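Side-chain contact in M32 carboxypeptidase (Chitinophagaceae bacterium, PDB 7A03), which probably acts as a metal-dependent carboxypeptidase of the M32 (Taq) family, trimming amino acids from the C-terminal ends of peptides: residues 464-467 with 468-472. Numbering follows the deposited sequence.
Sequences HPFG and RFYTS
From Phe466 to Phe469 the chain reverses in a type II' beta turn, closed by a hydrogen bond from Phe469 N to Phe466 O (3.0 Å, 163° at the hydrogen), with Gly467 at its first corner, where positive phi suits a glycine. Just past the turn, Tyr470 brings its ring edge against one face of Phe466 in a T-shaped stack, CE2 of Tyr470 lying 3.7 Å from CD1 of Phe466. The two ring planes stand at 76°. In both residues CG lies beside the backbone N, anti to the carbonyl carbon. Pro465 CG lies over the rim of the opposite face of Phe466, while CD1 of Phe469 sits 3.6 Å above the centre of the Tyr470 ring. One water donates to Gly467 O (2.8 Å) and Tyr470 O (2.7 Å), bridging the two carbonyls. The guanidinium NH1 of Arg468 forms salt bridges with Asp94, on helix 82-100, and with Glu289, and Tyr470 OH is hydrogen-bonded to Lys478 NZ of helix 472-480. The turn lies in the loop between helix 453-462 and helix 472-480, whose N-cap is Thr471, with helix 82-100 packed against Arg468 and Phe469.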
ATOM      1  N   HIS A 464      -7.341  -5.690  13.172  1.00 16.65           N
ATOM      2  CA  HIS A 464      -5.935  -5.822  13.549  1.00 15.22           C
ATOM      3  C   HIS A 464      -5.509  -7.169  14.120  1.00 16.04           C
ATOM      4  O   HIS A 464      -4.398  -7.614  13.783  1.00 16.16           O
ATOM      5  CB  HIS A 464      -5.544  -4.687  14.495  1.00 14.01           C
ATOM      6  CG  HIS A 464      -5.661  -3.334  13.877  1.00 14.02           C
ATOM      7  ND1 HIS A 464      -5.390  -2.171  14.567  1.00 11.93           N
ATOM      8  CD2 HIS A 464      -5.989  -2.960  12.621  1.00 12.56           C
ATOM      9  CE1 HIS A 464      -5.561  -1.136  13.764  1.00 13.88           C
ATOM     10  NE2 HIS A 464      -5.932  -1.589  12.578  1.00 11.86           N
ATOM     11  N   PRO A 465      -6.259  -7.831  15.007  1.00 16.07           N
ATOM     12  CA  PRO A 465      -5.687  -8.970  15.742  1.00 15.01           C
ATOM     13  C   PRO A 465      -5.733 -10.293  15.007  1.00 17.83           C
ATOM     14  O   PRO A 465      -5.233 -11.286  15.541  1.00 17.85           O
ATOM     15  CB  PRO A 465      -6.579  -9.033  16.989  1.00 20.59           C
ATOM     16  CG  PRO A 465      -7.906  -8.608  16.483  1.00 17.76           C
ATOM     17  CD  PRO A 465      -7.633  -7.532  15.465  1.00 20.50           C
ATOM     18  N   PHE A 466      -6.331 -10.347  13.825  1.00 15.26           N
ATOM     19  CA  PHE A 466      -6.526 -11.614  13.138  1.00 14.27           C
ATOM     20  C   PHE A 466      -5.379 -12.006  12.226  1.00 14.18           C
ATOM     21  O   PHE A 466      -5.351 -13.149  11.765  1.00 16.42           O
ATOM     22  CB  PHE A 466      -7.827 -11.578  12.345  1.00 15.29           C
ATOM     23  CG  PHE A 466      -9.030 -11.357  13.208  1.00 20.46           C
ATOM     24  CD1 PHE A 466      -9.412 -12.310  14.127  1.00 19.69           C
ATOM     25  CD2 PHE A 466      -9.749 -10.188  13.133  1.00 16.72           C
ATOM     26  CE1 PHE A 466     -10.507 -12.110  14.944  1.00 23.31           C
ATOM     27  CE2 PHE A 466     -10.857  -9.985  13.940  1.00 21.53           C
ATOM     28  CZ  PHE A 466     -11.231 -10.950  14.846  1.00 20.02           C
ATOM     29  N   GLY A 467      -4.441 -11.109  11.965  1.00 15.06           N
ATOM     30  CA  GLY A 467      -3.391 -11.428  11.024  1.00 15.10           C
ATOM     31  C   GLY A 467      -3.964 -11.895   9.695  1.00 15.69           C
ATOM     32  O   GLY A 467      -4.868 -11.266   9.121  1.00 16.42           O
ATOM     33  N   ARG A 468      -3.443 -13.011   9.197  1.00 14.53           N
ATOM     34  CA  ARG A 468      -3.895 -13.607   7.942  1.00 14.73           C
ATOM     35  C   ARG A 468      -5.003 -14.636   8.110  1.00 14.24           C
ATOM     36  O   ARG A 468      -5.307 -15.340   7.145  1.00 19.68           O
ATOM     37  CB  ARG A 468      -2.719 -14.258   7.202  1.00 15.42           C
ATOM     38  CG  ARG A 468      -1.767 -13.248   6.564  1.00 15.72           C
ATOM     39  CD  ARG A 468      -0.447 -13.904   6.155  1.00 15.80           C
ATOM     40  NE  ARG A 468      -0.649 -14.927   5.127  1.00 18.11           N
ATOM     41  CZ  ARG A 468       0.275 -15.809   4.753  1.00 20.50           C
ATOM     42  NH1 ARG A 468       1.471 -15.814   5.331  1.00 19.50           N
ATOM     43  NH2 ARG A 468      -0.011 -16.694   3.809  1.00 22.00           N
ATOM     44  N   PHE A 469      -5.618 -14.743   9.296  1.00 15.18           N
ATOM     45  CA  PHE A 469      -6.609 -15.797   9.520  1.00 15.11           C
ATOM     46  C   PHE A 469      -7.725 -15.763   8.481  1.00 15.79           C
ATOM     47  O   PHE A 469      -8.134 -16.806   7.963  1.00 20.97           O
ATOM     48  CB  PHE A 469      -7.187 -15.706  10.935  1.00 17.56           C
ATOM     49  CG  PHE A 469      -8.100 -16.854  11.284  1.00 18.12           C
ATOM     50  CD1 PHE A 469      -9.448 -16.821  10.953  1.00 22.53           C
ATOM     51  CD2 PHE A 469      -7.603 -17.985  11.911  1.00 19.10           C
ATOM     52  CE1 PHE A 469     -10.282 -17.896  11.257  1.00 24.00           C
ATOM     53  CE2 PHE A 469      -8.427 -19.055  12.222  1.00 19.44           C
ATOM     54  CZ  PHE A 469      -9.769 -19.015  11.897  1.00 22.18           C
ATOM     55  N   TYR A 470      -8.219 -14.573   8.163  1.00 22.95           N
ATOM     56  CA  TYR A 470      -9.214 -14.385   7.117  1.00 17.73           C
ATOM     57  C   TYR A 470      -8.557 -13.804   5.871  1.00 16.81           C
ATOM     58  O   TYR A 470      -7.690 -12.927   5.957  1.00 20.25           O
ATOM     59  CB  TYR A 470     -10.300 -13.417   7.586  1.00 18.48           C
ATOM     60  CG  TYR A 470     -11.013 -13.815   8.860  1.00 16.99           C
ATOM     61  CD1 TYR A 470     -12.001 -14.795   8.851  1.00 21.59           C
ATOM     62  CD2 TYR A 470     -10.722 -13.188  10.065  1.00 17.08           C
ATOM     63  CE1 TYR A 470     -12.665 -15.148  10.015  1.00 18.51           C
ATOM     64  CE2 TYR A 470     -11.374 -13.540  11.232  1.00 20.51           C
ATOM     65  CZ  TYR A 470     -12.352 -14.518  11.201  1.00 22.38           C
ATOM     66  OH  TYR A 470     -13.005 -14.867  12.363  1.00 28.24           O
ATOM     67  N   THR A 471      -8.992 -14.266   4.701  1.00 19.93           N
ATOM     68  CA  THR A 471      -8.597 -13.570   3.489  1.00 20.79           C
ATOM     69  C   THR A 471      -9.279 -12.203   3.447  1.00 22.97           C
ATOM     70  O   THR A 471     -10.179 -11.902   4.235  1.00 21.71           O
ATOM     71  CB  THR A 471      -9.007 -14.355   2.242  1.00 28.05           C
ATOM     72  OG1 THR A 471     -10.422 -14.220   2.035  1.00 28.40           O
ATOM     73  CG2 THR A 471      -8.656 -15.832   2.375  1.00 28.28           C
ATOM     74  N   SER A 472      -8.830 -11.359   2.513  1.00 19.11           N
ATOM     75  CA  SER A 472      -9.402 -10.022   2.413  1.00 22.07           C
ATOM     76  C   SER A 472     -10.907 -10.100   2.184  1.00 22.17           C
ATOM     77  O   SER A 472     -11.675  -9.335   2.785  1.00 23.53           O
ATOM     78  CB  SER A 472      -8.711  -9.222   1.306  1.00 28.99           C
ATOM     79  OG  SER A 472      -8.386 -10.051   0.206  1.00 40.22           O
TER
HETATM   80  O   HOH W   1      -7.493 -11.733   8.330  1.00 19.32           O